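PDB 3G79: NDP-N-acetyl-D-galactosaminuronic acid dehydrogenase from Methanosarcina mazei Go1, which probably catalyses the NAD-dependent, two-step oxidation of UDP-N-acetyl-D-mannosamine to UDP-N-acetyl-D-mannosaminouronate. Local coordinates for residues K45-Q50 with I99-A104; V105-Q110 with D128-V133; A357-A362 with E410-A415; H392-V397 with A422-Y427. All coordinates share one frame; numbering follows the deposited sequence.

Contact 1. Residues K45-Q50 with I99-A104; sequences KVLGFQ and ISELDA
I99 lies over one face of the F49 ring, and L102 meets F49 tip to tip and lies across L47, so that the 3-10 segment and loop leading into strand 104-107 are packed on strand 45-49 of the Rossmann-type NAD-binding domain. The contact on F49 is CH-pi: CG1 of I99 sits 4.2 Å from the ring centroid and 18° off the ring normal, displaced toward the rim. The I99 torsion that sets CG1 beside its own backbone N (chi1 -74°) puts this methylene over the ring. L102 divides its two methyls between the strand residues. CD1 approaches CE2 of F49 at 4.1 Å, while CD2 touches CD1 of L47 at 3.7 Å. L47 and F49, two apart on the strand, therefore turn to the same side and meet I99 and L102 together.

The 3-10 segment is held by the backbone bond from L102 N to I99 O (2.9 Å) and by S100 OG, which bonds to Y136 O. Within the sheet, strand 45-49 runs between strands 20-24 and 90-93, and F49 also touches L24 and T93. At the exposed border E101 crosses L47 at about a right angle, its OE2 lying 3.9 Å from CD1 of L47.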
# COMPACT_ATOMS: atom_id res chain seq x y z
N LYS A 45 -34.35 -16.53 21.73
CA LYS A 45 -35.01 -17.21 20.63
C LYS A 45 -34.81 -16.42 19.37
O LYS A 45 -35.07 -15.21 19.33
CB LYS A 45 -36.51 -17.42 20.88
CG LYS A 45 -37.26 -17.99 19.65
CD LYS A 45 -38.58 -18.71 20.01
CE LYS A 45 -38.41 -20.23 20.09
NZ LYS A 45 -38.03 -20.78 18.76
N VAL A 46 -34.35 -17.14 18.35
CA VAL A 46 -34.13 -16.59 17.03
C VAL A 46 -35.11 -17.23 16.06
O VAL A 46 -35.37 -18.43 16.13
CB VAL A 46 -32.67 -16.85 16.57
CG1 VAL A 46 -32.42 -16.41 15.11
CG2 VAL A 46 -31.65 -16.20 17.58
N LEU A 47 -35.66 -16.43 15.17
CA LEU A 47 -36.48 -16.91 14.09
C LEU A 47 -35.70 -16.74 12.82
O LEU A 47 -35.09 -15.69 12.60
CB LEU A 47 -37.76 -16.08 14.00
CG LEU A 47 -38.73 -16.12 15.20
CD1 LEU A 47 -39.83 -15.12 14.99
CD2 LEU A 47 -39.34 -17.50 15.46
N GLY A 48 -35.70 -17.78 12.00
CA GLY A 48 -35.18 -17.71 10.64
C GLY A 48 -36.35 -17.73 9.65
O GLY A 48 -37.28 -18.58 9.74
N PHE A 49 -36.28 -16.83 8.69
CA PHE A 49 -37.37 -16.61 7.80
C PHE A 49 -37.12 -17.19 6.41
O PHE A 49 -36.13 -16.83 5.74
CB PHE A 49 -37.74 -15.12 7.80
CG PHE A 49 -38.36 -14.69 9.09
CD1 PHE A 49 -39.71 -14.91 9.34
CD2 PHE A 49 -37.56 -14.13 10.11
CE1 PHE A 49 -40.28 -14.58 10.54
CE2 PHE A 49 -38.12 -13.80 11.32
CZ PHE A 49 -39.46 -14.03 11.55
N GLN A 50 -38.01 -18.13 6.06
CA GLN A 50 -38.10 -18.77 4.73
C GLN A 50 -39.53 -18.93 4.14
O GLN A 50 -40.42 -19.49 4.78
CB GLN A 50 -37.48 -20.17 4.79
CG GLN A 50 -36.26 -20.36 3.94
CD GLN A 50 -36.52 -20.16 2.46
OE1 GLN A 50 -35.65 -19.69 1.73
NE2 GLN A 50 -37.70 -20.49 2.03
N ILE A 99 -42.08 -11.21 12.37
CA ILE A 99 -41.05 -10.17 12.50
C ILE A 99 -41.57 -9.21 13.58
O ILE A 99 -40.82 -8.75 14.47
CB ILE A 99 -40.82 -9.43 11.15
CG1 ILE A 99 -40.03 -10.32 10.17
CG2 ILE A 99 -40.14 -8.07 11.35
CD1 ILE A 99 -40.29 -9.94 8.72
N SER A 100 -42.87 -8.98 13.56
CA SER A 100 -43.48 -8.15 14.58
C SER A 100 -43.08 -8.46 16.01
O SER A 100 -43.07 -7.54 16.83
CB SER A 100 -44.98 -8.06 14.41
OG SER A 100 -45.26 -7.02 13.49
N GLU A 101 -42.77 -9.72 16.33
CA GLU A 101 -42.54 -10.09 17.72
C GLU A 101 -41.09 -9.77 18.18
O GLU A 101 -40.74 -10.01 19.32
CB GLU A 101 -42.78 -11.60 17.94
CG GLU A 101 -44.09 -12.23 17.37
CD GLU A 101 -44.02 -13.78 17.25
OE1 GLU A 101 -45.09 -14.44 17.18
OE2 GLU A 101 -42.88 -14.33 17.24
N LEU A 102 -40.25 -9.24 17.29
CA LEU A 102 -38.80 -9.21 17.57
C LEU A 102 -38.24 -7.91 18.08
O LEU A 102 -38.78 -6.85 17.81
CB LEU A 102 -38.00 -9.60 16.33
CG LEU A 102 -38.53 -10.80 15.57
CD1 LEU A 102 -37.80 -10.90 14.25
CD2 LEU A 102 -38.34 -12.01 16.44
N ASP A 103 -37.13 -8.05 18.79
CA ASP A 103 -36.25 -6.93 19.16
C ASP A 103 -35.32 -6.52 18.04
O ASP A 103 -35.00 -5.33 17.91
CB ASP A 103 -35.42 -7.30 20.37
CG ASP A 103 -36.28 -7.48 21.60
OD1 ASP A 103 -36.17 -8.54 22.26
OD2 ASP A 103 -37.07 -6.55 21.88
N ALA A 104 -34.83 -7.50 17.27
CA ALA A 104 -34.02 -7.14 16.11
C ALA A 104 -34.19 -8.12 14.97
O ALA A 104 -34.42 -9.30 15.20
CB ALA A 104 -32.52 -7.03 16.48

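Contact 2. Residues V105-Q110 with D128-V133; sequences VTLAIQ and DGIRNV
L107 drives one methyl, CD2, into the flank of helix 124-136 at G129, where the helix presents bare backbone. CD2 of L107 lies 3.4 Å from the carbonyl carbon C of G129 and also approaches N of I130. The L107 side chain leaves the strand toward the helix, its CG beside the backbone N and anti to the carbonyl carbon (chi1 -63°). CD2 of L107 touches both I130 and V133: CG1 of I130 is 3.7 Å from it, and CG2 of V133 is 4.2 Å from it. One branch of a single leucine thus meets three residues of the helix, G129, I130 and V133.

V105 and V133 slide past each other in opposite directions, with CG1 of V105 4.0 Å from CG2 of V133. Just beyond the strand, I109 brings CD1 to 3.9 Å from CA of G129. G129 has no side chain, and CD2 of L107 and CD1 of I109 rest directly on its backbone.

The arrangement belongs to the beta-alpha-beta unit of strand 104-107, helix 124-136 and strand 142-145 in the Rossmann-type domain. Strand and helix axes run nearly antiparallel, at 165°, and approach to 9.5 Å. I130 also packs against I161 and L162 of helix 154-166, and I109 touches the glycine-rich turn after strand 20-24, consistent with a place near the dinucleotide site. Across the interface only carbon surfaces and helix backbone meet the strand side chains, so the cohesion is apolar and rests on shape rather than on polar pairing.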
# COMPACT_ATOMS: atom_id res chain seq x y z
N VAL A 105 -34.06 -7.61 13.75
CA VAL A 105 -34.09 -8.44 12.57
C VAL A 105 -32.91 -8.10 11.71
O VAL A 105 -32.62 -6.93 11.49
CB VAL A 105 -35.34 -8.22 11.73
CG1 VAL A 105 -35.40 -9.22 10.62
CG2 VAL A 105 -36.54 -8.34 12.57
N THR A 106 -32.30 -9.15 11.18
CA THR A 106 -31.14 -9.10 10.30
C THR A 106 -31.50 -9.60 8.87
O THR A 106 -32.22 -10.61 8.71
CB THR A 106 -30.04 -9.92 10.98
OG1 THR A 106 -29.00 -9.05 11.41
CG2 THR A 106 -29.53 -10.99 10.11
N LEU A 107 -31.04 -8.87 7.85
CA LEU A 107 -31.15 -9.28 6.44
C LEU A 107 -29.85 -9.76 5.93
O LEU A 107 -28.95 -8.96 5.64
CB LEU A 107 -31.59 -8.14 5.52
CG LEU A 107 -32.98 -7.70 5.96
CD1 LEU A 107 -32.89 -6.31 6.54
CD2 LEU A 107 -33.90 -7.78 4.78
N ALA A 108 -29.78 -11.07 5.78
CA ALA A 108 -28.59 -11.80 5.40
C ALA A 108 -28.88 -12.54 4.11
O ALA A 108 -28.69 -13.73 4.00
CB ALA A 108 -28.21 -12.80 6.55
N ILE A 109 -29.35 -11.81 3.12
CA ILE A 109 -29.90 -12.46 1.96
C ILE A 109 -28.83 -12.45 0.89
O ILE A 109 -28.24 -11.38 0.62
CB ILE A 109 -31.19 -11.75 1.54
CG1 ILE A 109 -32.34 -12.20 2.44
CG2 ILE A 109 -31.49 -11.99 0.05
CD1 ILE A 109 -33.60 -11.37 2.34
N GLN A 110 -28.53 -13.63 0.32
CA GLN A 110 -27.56 -13.72 -0.77
C GLN A 110 -27.83 -12.59 -1.76
O GLN A 110 -28.98 -12.33 -2.14
CB GLN A 110 -27.57 -15.11 -1.45
CG GLN A 110 -26.67 -16.20 -0.73
CD GLN A 110 -27.03 -17.69 -1.05
OE1 GLN A 110 -26.72 -18.61 -0.25
NE2 GLN A 110 -27.69 -17.93 -2.20
N ASP A 128 -36.78 -7.65 -1.62
CA ASP A 128 -37.99 -8.33 -1.19
C ASP A 128 -37.98 -8.52 0.32
O ASP A 128 -39.00 -8.33 0.96
CB ASP A 128 -38.10 -9.69 -1.85
CG ASP A 128 -38.90 -9.65 -3.13
OD1 ASP A 128 -38.74 -8.69 -3.93
OD2 ASP A 128 -39.69 -10.61 -3.31
N GLY A 129 -36.82 -8.88 0.88
CA GLY A 129 -36.70 -9.07 2.34
C GLY A 129 -36.92 -7.81 3.15
O GLY A 129 -37.54 -7.84 4.20
N ILE A 130 -36.40 -6.70 2.65
CA ILE A 130 -36.49 -5.42 3.31
C ILE A 130 -37.95 -5.04 3.36
O ILE A 130 -38.47 -4.70 4.43
CB ILE A 130 -35.61 -4.35 2.59
CG1 ILE A 130 -34.14 -4.78 2.62
CG2 ILE A 130 -35.68 -3.03 3.31
CD1 ILE A 130 -33.21 -4.00 1.70
N ARG A 131 -38.62 -5.11 2.21
CA ARG A 131 -40.07 -4.96 2.15
C ARG A 131 -40.74 -5.82 3.24
O ARG A 131 -41.46 -5.30 4.09
CB ARG A 131 -40.59 -5.31 0.75
CG ARG A 131 -40.28 -4.24 -0.37
CD ARG A 131 -41.41 -4.13 -1.44
NE ARG A 131 -41.03 -3.58 -2.75
CZ ARG A 131 -40.62 -4.32 -3.79
NH1 ARG A 131 -40.34 -3.75 -4.97
NH2 ARG A 131 -40.47 -5.65 -3.67
N ASN A 132 -40.49 -7.12 3.27
CA ASN A 132 -41.12 -7.91 4.32
C ASN A 132 -40.86 -7.37 5.71
O ASN A 132 -41.81 -7.23 6.53
CB ASN A 132 -40.70 -9.36 4.24
CG ASN A 132 -41.60 -10.16 3.34
OD1 ASN A 132 -41.17 -11.17 2.83
ND2 ASN A 132 -42.86 -9.72 3.15
N VAL A 133 -39.59 -7.05 5.99
CA VAL A 133 -39.25 -6.32 7.21
C VAL A 133 -40.08 -5.02 7.40
O VAL A 133 -40.78 -4.88 8.41
CB VAL A 133 -37.74 -6.05 7.30
CG1 VAL A 133 -37.40 -5.13 8.49
CG2 VAL A 133 -37.06 -7.36 7.45

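Contact 3. Residues A357-A362 with E410-A415; sequences AMLGWA and EVVRNA
V411 and A357 make the closest approach between strand 355-359 and the end of helix 408-412. CB of A357 points at the helix end and lies 3.3 Å from the carbonyl O of V411, while CG1 of the same valine is 3.6 Å from that CB. The V411 torsion holds CG1 anti to the backbone N (chi1 168°), which carries this methyl to the strand; it also passes near O of M358.

At V412 the other branch does the work. Its CG2, anti to the carbonyl carbon, touches two strand residues that lie on the same side of the sheet: CB of A357 at 4.1 Å and CD1 of L359 at 4.0 Å. L359 starts off alongside the helix end rather than straight at it, but its tip bends nearer and crosses V412 obliquely.

R413 is the first residue to leave helical geometry, and a type II beta turn runs from V412 to A415, closed by the bond from A415 N to V412 O (3.1 Å). The turn brings the chain back to the strand, where CB of A415 stands 4.0 Å from CB of A357. The small alanine on the strand is therefore touched by V411, V412 and A415 in succession.

Strand 355-359 is an inner strand of the Rossmann-like, doubly wound parallel sheet in the UDP-binding domain, flanked by 388-392 and 417-420. Helix 408-412 lies on one side of that sheet, where V411 also packs on H392 and S405; on the other side M358 turns to Y378 and R379 of helix 375-385.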
# COMPACT_ATOMS: atom_id res chain seq x y z
N ALA A 357 -1.05 -22.09 -26.52
CA ALA A 357 -1.56 -22.90 -25.40
C ALA A 357 -1.62 -22.02 -24.17
O ALA A 357 -0.57 -21.58 -23.64
CB ALA A 357 -0.68 -24.15 -25.13
N MET A 358 -2.86 -21.72 -23.79
CA MET A 358 -3.19 -21.06 -22.55
C MET A 358 -3.16 -22.05 -21.40
O MET A 358 -4.03 -22.93 -21.26
CB MET A 358 -4.58 -20.43 -22.67
CG MET A 358 -4.60 -19.32 -23.73
SD MET A 358 -5.92 -18.16 -23.60
CE MET A 358 -5.96 -17.55 -25.20
N LEU A 359 -2.14 -21.91 -20.56
CA LEU A 359 -2.06 -22.69 -19.34
C LEU A 359 -2.68 -21.90 -18.22
O LEU A 359 -2.05 -21.03 -17.64
CB LEU A 359 -0.61 -22.97 -19.01
CG LEU A 359 0.00 -24.23 -19.61
CD1 LEU A 359 -0.29 -24.39 -21.08
CD2 LEU A 359 1.50 -24.19 -19.32
N GLY A 360 -3.95 -22.14 -17.95
CA GLY A 360 -4.57 -21.41 -16.85
C GLY A 360 -5.70 -20.50 -17.27
O GLY A 360 -5.49 -19.51 -18.00
N TRP A 361 -6.90 -20.85 -16.81
CA TRP A 361 -8.10 -20.09 -17.05
C TRP A 361 -8.66 -19.47 -15.76
O TRP A 361 -9.08 -18.32 -15.78
CB TRP A 361 -9.15 -20.96 -17.72
CG TRP A 361 -10.39 -20.24 -18.10
CD1 TRP A 361 -11.57 -20.29 -17.45
CD2 TRP A 361 -10.58 -19.36 -19.22
NE1 TRP A 361 -12.49 -19.52 -18.10
CE2 TRP A 361 -11.91 -18.94 -19.19
CE3 TRP A 361 -9.75 -18.92 -20.25
CZ2 TRP A 361 -12.44 -18.07 -20.14
CZ3 TRP A 361 -10.27 -18.08 -21.19
CH2 TRP A 361 -11.61 -17.66 -21.14
N ALA A 362 -8.68 -20.21 -14.64
CA ALA A 362 -8.92 -19.56 -13.35
C ALA A 362 -7.79 -18.57 -13.07
O ALA A 362 -6.79 -18.59 -13.77
CB ALA A 362 -9.02 -20.55 -12.26
N GLU A 410 -2.54 -32.35 -24.78
CA GLU A 410 -3.25 -32.07 -26.02
C GLU A 410 -3.23 -30.57 -26.27
O GLU A 410 -3.03 -30.12 -27.39
CB GLU A 410 -4.64 -32.78 -26.10
CG GLU A 410 -5.86 -32.09 -25.53
CD GLU A 410 -7.19 -32.75 -26.01
OE1 GLU A 410 -8.22 -32.03 -26.07
OE2 GLU A 410 -7.19 -33.97 -26.34
N VAL A 411 -3.36 -29.80 -25.20
CA VAL A 411 -3.29 -28.35 -25.27
C VAL A 411 -1.92 -27.85 -25.73
O VAL A 411 -1.82 -26.96 -26.55
CB VAL A 411 -3.67 -27.72 -23.95
CG1 VAL A 411 -3.31 -26.24 -23.96
CG2 VAL A 411 -5.15 -27.92 -23.71
N VAL A 412 -0.86 -28.47 -25.23
CA VAL A 412 0.49 -28.02 -25.53
C VAL A 412 1.04 -28.55 -26.85
O VAL A 412 1.90 -27.92 -27.46
CB VAL A 412 1.45 -28.28 -24.35
CG1 VAL A 412 2.91 -28.21 -24.75
CG2 VAL A 412 1.18 -27.31 -23.30
N ARG A 413 0.53 -29.69 -27.32
CA ARG A 413 1.10 -30.29 -28.53
C ARG A 413 1.00 -29.38 -29.75
O ARG A 413 -0.05 -28.80 -30.02
CB ARG A 413 0.57 -31.71 -28.79
CG ARG A 413 -0.61 -31.86 -29.70
CD ARG A 413 -0.72 -33.29 -30.17
NE ARG A 413 -2.11 -33.63 -30.45
CZ ARG A 413 -2.90 -34.31 -29.62
NH1 ARG A 413 -4.16 -34.57 -29.98
NH2 ARG A 413 -2.45 -34.76 -28.45
N ASN A 414 2.13 -29.22 -30.43
CA ASN A 414 2.22 -28.39 -31.64
C ASN A 414 2.08 -26.87 -31.42
O ASN A 414 1.99 -26.10 -32.37
CB ASN A 414 1.26 -28.93 -32.72
CG ASN A 414 1.60 -30.36 -33.12
OD1 ASN A 414 2.76 -30.75 -33.11
ND2 ASN A 414 0.58 -31.15 -33.46
N ALA A 415 2.10 -26.43 -30.17
CA ALA A 415 1.88 -25.02 -29.86
C ALA A 415 3.11 -24.13 -30.11
O ALA A 415 4.22 -24.47 -29.73
CB ALA A 415 1.38 -24.86 -28.46

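Contact 4. Residues H392-V397 with A422-Y427; sequences HDPYVV and AGHSAY
The loop after strand 388-392 and the loop that carries H424 and leads to Y427 meet at the C-terminal edge of the parallel sheet in the UDP-binding domain, through a His-carboxylate and a His-Tyr bond, with an Asx turn shaping the first loop. NE2 of H424 donates to OD1 of D393 (2.8 Å, 149°). The oxygen lies in the imidazole plane, but the donor comes from above the carboxylate, whose plane stands 80° from the ring. OD1 also accepts from the backbone N of W361 and of A362.

The other oxygen, OD2, takes the backbone N of Y395 at 2.9 Å, which makes the Asx turn, and that of V396 at 2.8 Å, which makes the wider Asx motif; the two reach it from opposite faces of its plane. The H424 ring is sandwiched: CB of A422 lies over one face and Y395 presents its edge to the opposite one, centroids 5.0 Å apart. ND1 of H424 accepts from N of D366, and OH of Y395 bonds OD2 of the same residue. CD of P394 adds a close contact to CD2 of H424 (3.4 Å).

H392, its CG anti to the backbone N (chi1 177°), meets Y427 rim to rim; ND1 of H392 and OH of Y427 lie 2.7 Å apart in a nearly straight hydrogen bond.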
# COMPACT_ATOMS: atom_id res chain seq x y z
N HIS A 392 -6.20 -24.60 -21.22
CA HIS A 392 -6.07 -25.65 -20.24
C HIS A 392 -6.30 -25.13 -18.85
O HIS A 392 -5.96 -23.97 -18.53
CB HIS A 392 -4.67 -26.26 -20.30
CG HIS A 392 -4.42 -27.33 -19.26
ND1 HIS A 392 -3.99 -27.04 -17.99
CD2 HIS A 392 -4.50 -28.68 -19.33
CE1 HIS A 392 -3.83 -28.17 -17.31
NE2 HIS A 392 -4.14 -29.18 -18.10
N ASP A 393 -6.86 -26.00 -18.02
CA ASP A 393 -7.07 -25.71 -16.61
C ASP A 393 -7.54 -26.97 -15.88
O ASP A 393 -8.53 -27.61 -16.30
CB ASP A 393 -8.08 -24.58 -16.43
CG ASP A 393 -8.06 -24.02 -15.03
OD1 ASP A 393 -7.42 -22.96 -14.82
OD2 ASP A 393 -8.68 -24.67 -14.15
N PRO A 394 -6.84 -27.34 -14.78
CA PRO A 394 -7.12 -28.60 -14.11
C PRO A 394 -8.44 -28.57 -13.38
O PRO A 394 -8.98 -29.62 -13.06
CB PRO A 394 -5.97 -28.74 -13.09
CG PRO A 394 -5.02 -27.65 -13.40
CD PRO A 394 -5.81 -26.57 -14.06
N TYR A 395 -8.96 -27.37 -13.15
CA TYR A 395 -10.08 -27.16 -12.22
C TYR A 395 -11.35 -26.63 -12.84
O TYR A 395 -12.44 -26.99 -12.43
CB TYR A 395 -9.66 -26.21 -11.11
CG TYR A 395 -8.39 -26.63 -10.45
CD1 TYR A 395 -8.41 -27.64 -9.48
CD2 TYR A 395 -7.17 -26.07 -10.82
CE1 TYR A 395 -7.23 -28.06 -8.88
CE2 TYR A 395 -5.98 -26.49 -10.24
CZ TYR A 395 -6.02 -27.48 -9.27
OH TYR A 395 -4.86 -27.89 -8.67
N VAL A 396 -11.20 -25.73 -13.80
CA VAL A 396 -12.37 -25.05 -14.31
C VAL A 396 -13.10 -25.92 -15.31
O VAL A 396 -12.59 -26.22 -16.39
CB VAL A 396 -12.02 -23.64 -14.87
CG1 VAL A 396 -13.28 -22.88 -15.29
CG2 VAL A 396 -11.29 -22.85 -13.82
N VAL A 397 -14.28 -26.36 -14.94
CA VAL A 397 -15.11 -27.08 -15.87
C VAL A 397 -16.33 -26.22 -16.20
O VAL A 397 -16.89 -25.55 -15.32
CB VAL A 397 -15.45 -28.51 -15.35
CG1 VAL A 397 -16.49 -28.47 -14.23
CG2 VAL A 397 -15.87 -29.45 -16.50
N ALA A 422 -2.45 -18.61 -14.85
CA ALA A 422 -2.80 -18.95 -13.48
C ALA A 422 -1.57 -19.57 -12.88
O ALA A 422 -0.85 -20.28 -13.56
CB ALA A 422 -3.91 -19.93 -13.46
N GLY A 423 -1.31 -19.30 -11.61
CA GLY A 423 -0.20 -19.97 -10.94
C GLY A 423 -0.44 -21.39 -10.43
O GLY A 423 0.23 -21.82 -9.48
N HIS A 424 -1.34 -22.15 -11.08
CA HIS A 424 -1.62 -23.54 -10.68
C HIS A 424 -0.36 -24.33 -10.44
O HIS A 424 0.68 -24.03 -11.03
CB HIS A 424 -2.44 -24.24 -11.74
CG HIS A 424 -3.80 -23.65 -11.91
ND1 HIS A 424 -4.48 -23.05 -10.87
CD2 HIS A 424 -4.61 -23.57 -12.99
CE1 HIS A 424 -5.64 -22.61 -11.31
NE2 HIS A 424 -5.75 -22.93 -12.59
N SER A 425 -0.43 -25.34 -9.57
CA SER A 425 0.77 -26.09 -9.20
C SER A 425 1.26 -26.96 -10.36
O SER A 425 2.50 -27.15 -10.53
CB SER A 425 0.54 -26.90 -7.92
OG SER A 425 0.50 -26.05 -6.78
N ALA A 426 0.32 -27.45 -11.17
CA ALA A 426 0.64 -28.19 -12.39
C ALA A 426 1.64 -27.43 -13.27
O ALA A 426 2.51 -28.03 -13.92
CB ALA A 426 -0.62 -28.49 -13.17
N TYR A 427 1.54 -26.10 -13.25
CA TYR A 427 2.39 -25.28 -14.08
C TYR A 427 3.75 -25.04 -13.44
O TYR A 427 4.73 -24.81 -14.14
CB TYR A 427 1.69 -23.97 -14.46
CG TYR A 427 0.31 -24.18 -15.07
CD1 TYR A 427 -0.03 -25.38 -15.70
CD2 TYR A 427 -0.65 -23.18 -15.02
CE1 TYR A 427 -1.26 -25.57 -16.24
CE2 TYR A 427 -1.89 -23.36 -15.58
CZ TYR A 427 -2.19 -24.56 -16.18
OH TYR A 427 -3.43 -24.74 -16.74

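Overall arrangement
The four contacts form two pairs in two domains. Contacts 1 and 2, centres about 11 Å apart, share the NAD-binding sheet and touch through I99, whose CG2 lies 3.8 Å from CG2 of V105. Contacts 3 and 4, centres about 10 Å apart, share the UDP-binding domain: their segments alternate along the chain, and probable backbone hydrogen bonds of strand pairing join them, M358 O to H392 N at 2.7 Å and G360 N to H392 O at 2.8 Å. The pairs lie on opposite sides of the chain's centre; between them, contacts 2 and 4 come closest, nearest atoms about 19 Å apart. In this family the active site typically lies between these two domains, with help from the central domain.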